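Local atomic coordinates of IscA (Thermosynechococcus elongatus, PDB entry 1X0G), a protein that binds a [2Fe-2S] cluster shared between subunits and probably serves as a scaffold on which iron-sulfur clusters are assembled. Residues C[32-42]-C[103-111]; C[1-11]-C[74-82]. One frame throughout, in Å; residues are numbered along the deposited sequence.

Interaction 1 of 2, residues C[32-42]-C[103-111]; sequences VQPSECGDWRY and CGMAFRVSR. With NA (sodium ion), chain G; FES (Fe2/s2 (inorganic) cluster), chain H.
Phe-107 lies against Trp-40 and Tyr-42 where strand 106-108 pairs antiparallel with strand 40-42, and a classic beta bulge stands at the start of strand 40-42: Asp-39 and Trp-40 both face Phe-107, whose O accepts from both of their amides. Trp-40 N comes 18° from the carbonyl plane, whereas Asp-39 N sits well above it, 3.1 Å from Phe-107 O. The ladder runs on through Phe-107 N to Trp-40 O (3.0 Å) and Tyr-42 N to Met-105 O.

Phe-107 holds CG between its backbone N and carbonyl carbon (chi1 63°), which brings the ring toward residues 32-42. From CB outward, CG and CD2 pass the hydroxyl of Tyr-42, CE2 lies over one face of the tyrosine ring, 3.4 Å from Tyr-42 CZ, and CZ reaches Val-32 CG1 and Trp-40 CB. That CB sits over the phenyl face in a CH-pi contact. A flat apolar ring suits this place, one face taking the Trp-40 methylene while its rim lies over the slid-apart tyrosine ring; the Tyr-42 hydroxyl is bonded to Asn-94.

Beyond the bulge, Gly-38 lies so near Phe-107 and Arg-108 that a beta carbon would crowd their backbone. Its O joins Ser-35 O and Glu-36 O around the sodium ion, with Glu-36 O of the second subunit. The small methyl of Ala-106 fits beside the cluster, CB 3.9 Å from S2. Cys-37 SG binds the iron FE2 together with Cys-103 of the second subunit, while Cys-103 SG of this chain, with Cys-101, binds the other iron, FE1, at 2.3 Å.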
loop_
_atom_site.group_PDB
_atom_site.type_symbol
_atom_site.label_atom_id
_atom_site.label_comp_id
_atom_site.label_asym_id
_atom_site.label_seq_id
_atom_site.Cartn_x
_atom_site.Cartn_y
_atom_site.Cartn_z
ATOM N N VAL C 32 10.892 -6.857 -3.890
ATOM C CA VAL C 32 9.473 -6.732 -4.230
ATOM C C VAL C 32 8.996 -5.334 -4.066
ATOM O O VAL C 32 9.650 -4.543 -3.468
ATOM C CB VAL C 32 8.579 -7.578 -3.284
ATOM C CG1 VAL C 32 8.928 -8.979 -3.354
ATOM C CG2 VAL C 32 8.679 -7.091 -1.845
ATOM N N GLN C 33 7.788 -5.039 -4.502
ATOM C CA GLN C 33 7.247 -3.680 -4.425
ATOM C C GLN C 33 5.759 -3.873 -4.280
ATOM O O GLN C 33 5.248 -4.742 -4.922
ATOM C CB GLN C 33 7.402 -3.139 -5.775
ATOM C CG GLN C 33 7.890 -1.784 -5.846
ATOM C CD GLN C 33 7.122 -1.022 -6.987
ATOM O OE1 GLN C 33 6.983 -1.579 -8.142
ATOM N NE2 GLN C 33 6.601 0.245 -6.675
ATOM N N PRO C 34 5.047 -3.111 -3.463
ATOM C CA PRO C 34 3.617 -3.300 -3.343
ATOM C C PRO C 34 2.987 -3.284 -4.707
ATOM O O PRO C 34 3.505 -2.630 -5.576
ATOM C CB PRO C 34 3.149 -2.033 -2.657
ATOM C CG PRO C 34 4.350 -1.560 -1.888
ATOM C CD PRO C 34 5.558 -2.024 -2.611
ATOM N N SER C 35 1.857 -3.967 -4.910
ATOM C CA SER C 35 1.353 -4.215 -6.234
ATOM C C SER C 35 -0.161 -3.956 -6.324
ATOM O O SER C 35 -0.907 -4.114 -5.379
ATOM C CB SER C 35 1.656 -5.636 -6.617
ATOM O OG SER C 35 1.063 -5.896 -7.879
ATOM N N GLU C 36 -0.623 -3.458 -7.441
ATOM C CA GLU C 36 -2.051 -3.343 -7.585
ATOM C C GLU C 36 -2.558 -4.769 -7.823
ATOM O O GLU C 36 -3.610 -5.087 -7.362
ATOM C CB GLU C 36 -2.471 -2.396 -8.728
ATOM C CG GLU C 36 -1.978 -1.004 -8.644
ATOM C CD GLU C 36 -2.980 -0.124 -7.961
ATOM O OE1 GLU C 36 -4.091 -0.012 -8.508
ATOM O OE2 GLU C 36 -2.678 0.488 -6.890
ATOM N N CYS C 37 -1.849 -5.632 -8.536
ATOM C CA CYS C 37 -2.304 -7.007 -8.626
ATOM C C CYS C 37 -1.649 -7.768 -7.491
ATOM O O CYS C 37 -0.433 -7.708 -7.274
ATOM C CB CYS C 37 -2.011 -7.652 -9.999
ATOM S SG CYS C 37 -2.927 -6.715 -11.319
ATOM N N GLY C 38 -2.464 -8.483 -6.753
ATOM C CA GLY C 38 -1.995 -9.167 -5.624
ATOM C C GLY C 38 -1.315 -8.214 -4.708
ATOM O O GLY C 38 -1.749 -7.068 -4.503
ATOM N N ASP C 39 -0.228 -8.689 -4.136
ATOM C CA ASP C 39 0.308 -7.899 -3.034
ATOM C C ASP C 39 1.616 -7.292 -3.416
ATOM O O ASP C 39 1.882 -6.174 -3.092
ATOM C CB ASP C 39 0.525 -8.740 -1.754
ATOM C CG ASP C 39 -0.766 -9.096 -1.017
ATOM O OD1 ASP C 39 -1.773 -8.330 -0.803
ATOM O OD2 ASP C 39 -0.672 -10.254 -0.608
ATOM N N TRP C 40 2.454 -8.080 -4.057
ATOM C CA TRP C 40 3.832 -7.704 -4.244
ATOM C C TRP C 40 4.117 -7.936 -5.706
ATOM O O TRP C 40 3.652 -8.942 -6.250
ATOM C CB TRP C 40 4.721 -8.595 -3.383
ATOM C CG TRP C 40 4.556 -8.416 -1.888
ATOM C CD1 TRP C 40 3.990 -9.332 -0.999
ATOM C CD2 TRP C 40 4.932 -7.292 -1.087
ATOM N NE1 TRP C 40 4.028 -8.844 0.261
ATOM C CE2 TRP C 40 4.616 -7.609 0.252
ATOM C CE3 TRP C 40 5.575 -6.093 -1.352
ATOM C CZ2 TRP C 40 4.842 -6.723 1.316
ATOM C CZ3 TRP C 40 5.789 -5.194 -0.296
ATOM C CH2 TRP C 40 5.431 -5.523 1.027
ATOM N N ARG C 41 4.780 -7.001 -6.361
ATOM C CA ARG C 41 5.337 -7.232 -7.696
ATOM C C ARG C 41 6.785 -7.517 -7.475
ATOM O O ARG C 41 7.410 -6.912 -6.590
ATOM C CB ARG C 41 5.218 -5.958 -8.485
ATOM C CG ARG C 41 5.188 -6.020 -10.048
ATOM C CD ARG C 41 6.133 -4.918 -10.441
ATOM N NE ARG C 41 6.721 -4.850 -11.782
ATOM C CZ ARG C 41 6.033 -4.870 -12.931
ATOM N NH1 ARG C 41 4.682 -5.061 -12.941
ATOM N NH2 ARG C 41 6.712 -4.711 -14.094
ATOM N N TYR C 42 7.338 -8.471 -8.212
ATOM C CA TYR C 42 8.784 -8.620 -8.226
ATOM C C TYR C 42 9.416 -7.427 -8.849
ATOM O O TYR C 42 8.832 -6.760 -9.776
ATOM C CB TYR C 42 9.184 -9.733 -9.128
ATOM C CG TYR C 42 8.677 -10.986 -8.658
ATOM C CD1 TYR C 42 7.521 -11.500 -9.190
ATOM C CD2 TYR C 42 9.340 -11.667 -7.645
ATOM C CE1 TYR C 42 6.973 -12.630 -8.687
ATOM C CE2 TYR C 42 8.798 -12.840 -7.152
ATOM C CZ TYR C 42 7.602 -13.290 -7.671
ATOM O OH TYR C 42 7.079 -14.435 -7.206
ATOM N N CYS C 103 -0.896 -12.280 -15.074
ATOM C CA CYS C 103 0.231 -12.062 -16.017
ATOM C C CYS C 103 1.553 -12.528 -15.405
ATOM O O CYS C 103 2.612 -12.445 -16.006
ATOM C CB CYS C 103 0.315 -10.564 -16.362
ATOM S SG CYS C 103 1.321 -9.680 -15.160
ATOM N N GLY C 104 1.483 -12.968 -14.154
ATOM C CA GLY C 104 2.607 -13.600 -13.469
ATOM C C GLY C 104 3.550 -12.653 -12.741
ATOM O O GLY C 104 4.378 -13.128 -11.943
ATOM N N MET C 105 3.470 -11.347 -13.012
ATOM C CA MET C 105 4.432 -10.427 -12.423
ATOM C C MET C 105 4.223 -10.265 -10.919
ATOM O O MET C 105 5.137 -9.922 -10.184
ATOM C CB MET C 105 4.421 -9.057 -13.136
ATOM C CG MET C 105 4.838 -9.072 -14.685
ATOM S SD MET C 105 6.383 -10.023 -14.994
ATOM C CE MET C 105 5.888 -11.699 -15.498
ATOM N N ALA C 106 3.009 -10.522 -10.479
ATOM C CA ALA C 106 2.591 -10.203 -9.157
ATOM C C ALA C 106 2.136 -11.453 -8.385
ATOM O O ALA C 106 1.499 -12.361 -8.961
ATOM C CB ALA C 106 1.411 -9.211 -9.276
ATOM N N PHE C 107 2.348 -11.478 -7.077
ATOM C CA PHE C 107 1.747 -12.531 -6.276
ATOM C C PHE C 107 1.195 -12.094 -4.936
ATOM O O PHE C 107 1.648 -11.101 -4.410
ATOM C CB PHE C 107 2.764 -13.547 -6.004
ATOM C CG PHE C 107 3.889 -13.043 -5.213
ATOM C CD1 PHE C 107 4.012 -13.389 -3.886
ATOM C CD2 PHE C 107 4.855 -12.261 -5.787
ATOM C CE1 PHE C 107 5.104 -12.984 -3.130
ATOM C CE2 PHE C 107 5.893 -11.821 -5.063
ATOM C CZ PHE C 107 6.051 -12.194 -3.721
ATOM N N ARG C 108 0.208 -12.819 -4.379
ATOM C CA ARG C 108 -0.210 -12.561 -2.953
ATOM C C ARG C 108 0.435 -13.567 -2.043
ATOM O O ARG C 108 0.866 -14.597 -2.529
ATOM C CB ARG C 108 -1.740 -12.433 -2.708
ATOM C CG ARG C 108 -2.705 -12.831 -3.833
ATOM C CD ARG C 108 -4.105 -12.332 -3.574
ATOM N NE ARG C 108 -4.431 -11.108 -4.325
ATOM C CZ ARG C 108 -5.641 -10.814 -4.858
ATOM N NH1 ARG C 108 -6.685 -11.653 -4.737
ATOM N NH2 ARG C 108 -5.815 -9.678 -5.552
ATOM N N VAL C 109 0.594 -13.253 -0.759
ATOM C CA VAL C 109 0.987 -14.313 0.231
ATOM C C VAL C 109 -0.131 -14.650 1.223
ATOM O O VAL C 109 -1.155 -13.952 1.280
ATOM C CB VAL C 109 2.246 -13.988 1.011
ATOM C CG1 VAL C 109 3.449 -14.359 0.195
ATOM C CG2 VAL C 109 2.257 -12.525 1.369
ATOM N N SER C 110 0.052 -15.696 2.013
ATOM C CA SER C 110 -1.082 -16.161 2.820
ATOM C C SER C 110 -1.418 -15.180 3.937
ATOM O O SER C 110 -0.533 -14.552 4.474
ATOM C CB SER C 110 -0.783 -17.522 3.410
ATOM O OG SER C 110 0.385 -17.413 4.206
ATOM N N ARG C 111 -2.691 -15.067 4.302
ATOM C CA ARG C 111 -3.122 -14.061 5.313
ATOM C C ARG C 111 -2.562 -14.254 6.757
ATOM O O ARG C 111 -1.993 -13.303 7.320
ATOM C CB ARG C 111 -4.655 -13.944 5.336
ATOM C CG ARG C 111 -5.298 -14.067 3.944
ATOM C CD ARG C 111 -6.644 -13.390 3.866
ATOM N NE ARG C 111 -6.594 -12.053 3.245
ATOM C CZ ARG C 111 -7.665 -11.277 2.997
ATOM N NH1 ARG C 111 -8.911 -11.659 3.310
ATOM N NH2 ARG C 111 -7.487 -10.100 2.422
HETATM NA NA NA G . -3.183 -4.802 -4.632
HETATM FE FE1 FES H . -0.151 -9.480 -13.406
HETATM FE FE2 FES H . -1.856 -7.260 -13.142
HETATM S S1 FES H . -2.231 -9.305 -13.614
HETATM S S2 FES H . 0.158 -7.455 -12.552
HETATM O O HOH W 1 -4.277 -3.009 -5.064
#

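Interaction 2 of 2, residues C[1-11]-C[74-82]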
loop_
_atom_site.group_PDB
_atom_site.type_symbol
_atom_site.label_atom_id
_atom_site.label_comp_id
_atom_site.label_asym_id
_atom_site.label_seq_id
_atom_site.Cartn_x
_atom_site.Cartn_y
_atom_site.Cartn_z
ATOM N N MET C 1 18.443 -21.126 -1.743
ATOM C CA MET C 1 17.348 -20.152 -2.087
ATOM C C MET C 1 17.610 -19.480 -3.444
ATOM O O MET C 1 18.731 -19.057 -3.735
ATOM C CB MET C 1 17.146 -19.082 -0.993
ATOM C CG MET C 1 18.286 -18.037 -0.871
ATOM S SD MET C 1 17.777 -16.271 -0.722
ATOM C CE MET C 1 17.040 -16.103 0.937
ATOM N N VAL C 2 16.580 -19.422 -4.280
ATOM C CA VAL C 2 16.667 -18.702 -5.552
ATOM C C VAL C 2 17.458 -19.328 -6.693
ATOM O O VAL C 2 18.667 -19.446 -6.662
ATOM C CB VAL C 2 17.074 -17.282 -5.353
ATOM C CG1 VAL C 2 17.158 -16.571 -6.676
ATOM C CG2 VAL C 2 16.006 -16.669 -4.535
ATOM N N GLU C 3 16.736 -19.649 -7.749
ATOM C CA GLU C 3 17.322 -20.357 -8.834
ATOM C C GLU C 3 17.069 -19.684 -10.164
ATOM O O GLU C 3 15.973 -19.198 -10.425
ATOM C CB GLU C 3 16.748 -21.760 -8.834
ATOM C CG GLU C 3 17.371 -22.641 -7.791
ATOM C CD GLU C 3 17.226 -24.072 -8.182
ATOM O OE1 GLU C 3 16.337 -24.344 -9.057
ATOM O OE2 GLU C 3 17.999 -24.909 -7.638
ATOM N N LEU C 4 18.088 -19.676 -11.016
ATOM C CA LEU C 4 17.906 -19.227 -12.379
ATOM C C LEU C 4 18.055 -20.331 -13.363
ATOM O O LEU C 4 19.006 -21.131 -13.265
ATOM C CB LEU C 4 18.892 -18.146 -12.712
ATOM C CG LEU C 4 18.160 -16.874 -12.318
ATOM C CD1 LEU C 4 18.576 -16.554 -10.909
ATOM C CD2 LEU C 4 18.495 -15.749 -13.243
ATOM N N THR C 5 17.131 -20.370 -14.318
ATOM C CA THR C 5 17.250 -21.301 -15.424
ATOM C C THR C 5 18.271 -20.738 -16.365
ATOM O O THR C 5 18.402 -19.523 -16.440
ATOM C CB THR C 5 15.968 -21.446 -16.181
ATOM O OG1 THR C 5 15.585 -20.148 -16.682
ATOM C CG2 THR C 5 14.926 -22.033 -15.265
ATOM N N PRO C 6 19.002 -21.602 -17.076
ATOM C CA PRO C 6 19.933 -21.062 -18.066
ATOM C C PRO C 6 19.186 -20.134 -19.017
ATOM O O PRO C 6 19.673 -19.068 -19.326
ATOM C CB PRO C 6 20.448 -22.307 -18.794
ATOM C CG PRO C 6 20.299 -23.363 -17.819
ATOM C CD PRO C 6 19.046 -23.067 -17.039
ATOM N N ALA C 7 17.984 -20.500 -19.430
ATOM C CA ALA C 7 17.170 -19.583 -20.223
ATOM C C ALA C 7 17.186 -18.136 -19.641
ATOM O O ALA C 7 17.639 -17.188 -20.329
ATOM C CB ALA C 7 15.721 -20.151 -20.433
ATOM N N ALA C 8 16.759 -17.967 -18.380
ATOM C CA ALA C 8 16.945 -16.661 -17.668
ATOM C C ALA C 8 18.439 -16.106 -17.667
ATOM O O ALA C 8 18.697 -14.947 -17.959
ATOM C CB ALA C 8 16.353 -16.739 -16.303
ATOM N N ILE C 9 19.425 -16.953 -17.433
ATOM C CA ILE C 9 20.834 -16.517 -17.513
ATOM C C ILE C 9 21.203 -15.924 -18.848
ATOM O O ILE C 9 21.874 -14.897 -18.929
ATOM C CB ILE C 9 21.801 -17.675 -17.280
ATOM C CG1 ILE C 9 21.594 -18.276 -15.906
ATOM C CG2 ILE C 9 23.230 -17.198 -17.411
ATOM C CD1 ILE C 9 21.973 -17.310 -14.793
ATOM N N GLN C 10 20.765 -16.614 -19.888
ATOM C CA GLN C 10 21.068 -16.290 -21.278
ATOM C C GLN C 10 20.489 -14.945 -21.618
ATOM O O GLN C 10 21.149 -14.130 -22.261
ATOM C CB GLN C 10 20.480 -17.379 -22.194
ATOM C CG GLN C 10 20.457 -17.128 -23.701
ATOM C CD GLN C 10 20.503 -18.465 -24.449
ATOM O OE1 GLN C 10 20.066 -19.494 -23.904
ATOM N NE2 GLN C 10 21.064 -18.473 -25.680
ATOM N N GLU C 11 19.257 -14.723 -21.176
ATOM C CA GLU C 11 18.633 -13.468 -21.394
ATOM C C GLU C 11 19.301 -12.397 -20.565
ATOM O O GLU C 11 19.451 -11.270 -21.010
ATOM C CB GLU C 11 17.190 -13.558 -20.971
ATOM C CG GLU C 11 16.444 -12.228 -21.056
ATOM C CD GLU C 11 16.225 -11.724 -22.469
ATOM O OE1 GLU C 11 16.629 -12.359 -23.502
ATOM O OE2 GLU C 11 15.623 -10.658 -22.530
ATOM N N LEU C 74 10.726 -14.441 -0.714
ATOM C CA LEU C 74 11.412 -14.849 -1.945
ATOM C C LEU C 74 12.220 -16.104 -1.802
ATOM O O LEU C 74 12.653 -16.635 -2.828
ATOM C CB LEU C 74 12.363 -13.765 -2.486
ATOM C CG LEU C 74 11.799 -12.418 -2.939
ATOM C CD1 LEU C 74 12.869 -11.438 -3.342
ATOM C CD2 LEU C 74 10.694 -12.440 -4.008
ATOM N N ARG C 75 12.476 -16.554 -0.565
ATOM C CA ARG C 75 13.234 -17.788 -0.312
ATOM C C ARG C 75 12.813 -18.894 -1.304
ATOM O O ARG C 75 11.637 -19.229 -1.375
ATOM C CB ARG C 75 12.993 -18.235 1.119
ATOM C CG ARG C 75 13.912 -19.410 1.601
ATOM C CD ARG C 75 14.152 -19.427 3.137
ATOM N NE ARG C 75 14.483 -18.076 3.669
ATOM C CZ ARG C 75 15.726 -17.606 3.868
ATOM N NH1 ARG C 75 16.788 -18.375 3.610
ATOM N NH2 ARG C 75 15.914 -16.367 4.331
ATOM N N GLY C 76 13.746 -19.435 -2.099
ATOM C CA GLY C 76 13.397 -20.524 -3.023
ATOM C C GLY C 76 12.682 -20.141 -4.329
ATOM O O GLY C 76 12.280 -20.999 -5.133
ATOM N N LEU C 77 12.531 -18.855 -4.578
ATOM C CA LEU C 77 12.087 -18.434 -5.881
ATOM C C LEU C 77 12.971 -19.105 -6.946
ATOM O O LEU C 77 14.190 -19.256 -6.790
ATOM C CB LEU C 77 12.275 -16.946 -5.998
ATOM C CG LEU C 77 11.781 -16.317 -7.250
ATOM C CD1 LEU C 77 10.270 -16.351 -7.129
ATOM C CD2 LEU C 77 12.321 -14.884 -7.254
ATOM N N ARG C 78 12.303 -19.493 -8.022
ATOM C CA ARG C 78 12.958 -19.854 -9.236
ATOM C C ARG C 78 12.404 -18.929 -10.312
ATOM O O ARG C 78 11.181 -18.665 -10.402
ATOM C CB ARG C 78 12.690 -21.322 -9.610
ATOM C CG ARG C 78 13.074 -22.327 -8.505
ATOM C CD ARG C 78 12.723 -23.746 -8.908
ATOM N NE ARG C 78 11.377 -23.828 -9.474
ATOM C CZ ARG C 78 11.094 -23.800 -10.786
ATOM N NH1 ARG C 78 12.070 -23.667 -11.693
ATOM N NH2 ARG C 78 9.824 -23.886 -11.192
ATOM N N VAL C 79 13.331 -18.474 -11.140
ATOM C CA VAL C 79 13.075 -17.470 -12.116
ATOM C C VAL C 79 13.441 -18.136 -13.418
ATOM O O VAL C 79 14.534 -18.715 -13.542
ATOM C CB VAL C 79 14.025 -16.237 -11.878
ATOM C CG1 VAL C 79 13.986 -15.286 -13.055
ATOM C CG2 VAL C 79 13.700 -15.507 -10.575
ATOM N N ASP C 80 12.547 -18.027 -14.401
ATOM C CA ASP C 80 12.748 -18.616 -15.718
ATOM C C ASP C 80 12.580 -17.463 -16.718
ATOM O O ASP C 80 12.079 -16.380 -16.359
ATOM C CB ASP C 80 11.621 -19.578 -15.885
ATOM C CG ASP C 80 11.789 -20.517 -17.040
ATOM O OD1 ASP C 80 12.900 -20.725 -17.592
ATOM O OD2 ASP C 80 10.744 -21.098 -17.386
ATOM N N TYR C 81 12.988 -17.662 -17.960
ATOM C CA TYR C 81 12.655 -16.693 -18.965
ATOM C C TYR C 81 11.995 -17.404 -20.150
ATOM O O TYR C 81 12.567 -18.346 -20.628
ATOM C CB TYR C 81 13.902 -15.963 -19.404
ATOM C CG TYR C 81 13.630 -14.882 -20.427
ATOM C CD1 TYR C 81 13.115 -13.637 -20.057
ATOM C CD2 TYR C 81 13.906 -15.097 -21.787
ATOM C CE1 TYR C 81 12.894 -12.610 -21.015
ATOM C CE2 TYR C 81 13.664 -14.077 -22.736
ATOM C CZ TYR C 81 13.156 -12.846 -22.307
ATOM O OH TYR C 81 12.915 -11.886 -23.226
ATOM N N ILE C 82 10.819 -16.957 -20.620
ATOM C CA ILE C 82 10.106 -17.596 -21.713
ATOM C C ILE C 82 9.942 -16.670 -22.936
ATOM O O ILE C 82 9.443 -15.584 -22.784
ATOM C CB ILE C 82 8.758 -18.140 -21.165
ATOM C CG1 ILE C 82 9.072 -19.336 -20.275
ATOM C CG2 ILE C 82 7.749 -18.580 -22.298
ATOM C CD1 ILE C 82 7.859 -19.983 -19.675
#
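Thr-5 OG1 works in two directions at once: it donates to Asp-80 OD1 at 2.9 Å and accepts from Ala-8 N at 3.0 Å. A chi1 of 59° folds OG1 back over the main chain, where it meets Ala-8 N and caps the first turn of helix 6-11, and Asp-80 offers it the anti lone pair of OD1. Threonine fits an N-cap because its short hydroxyl reaches an amide that has no helical carbonyl before it.

The backbone beside it is satisfied by a parallel ladder. Glu-3 O accepts from Val-79 N at 2.8 Å, and Val-79 O accepts from Thr-5 N at 3.2 Å; a further bond from Glu-3 N to Leu-77 O is less certain, because that oxygen sits too near a neighbour in the model. Within this chain strand 3-4 is an outer strand of a mixed three-stranded sheet, with 78-82 in the middle, and residues 6-11 of the helix that follows run at 67° to strand 78-82. Leu-4 and Val-79 share one face of this sheet, where branched apolar side chains suit a buried layer that also holds Leu-28 and Phe-90.

Glu-11 stacks its carboxylate on the Tyr-81 ring, the planes 11° apart, with CG over the ring centre. OE2 lies 3.1 Å from Tyr-81 OH, but that hydroxyl is hydrogen-bonded to Gly-87 O. Cutting Tyr-81 back to an alanine would probably leave Gly-87 O without this donor and strip away the ring against which the Glu-11 carboxylate lies. At the other end the Leu-74 to Leu-77 type II turn closes with Leu-77 N on Leu-74 O, and Met-1 CE rests over one face of the Arg-75 guanidinium.

How the interactions relate
From the N terminus, residues 1-11 come first and wait for 74-82, so interaction 2 closes a loop of 62 residues that contains the whole of 32-42. Interaction 1 starts inside that loop and closes only when 103-111 returns after strand 89-93, so the two contacts cross rather than nest. Interaction 2 sets the N-terminal strand and helix on the three-stranded sheet; interaction 1 pairs the C-terminal strand with strand 40-46 inside the six-stranded sheet. Their centres are 18 Å apart, yet they meet directly: Tyr-42 packs on Leu-74 and Leu-77, and Val-32 on Leu-74, so the end of helix 71-74 and the turn after it pack against strands 27-34 and 40-46.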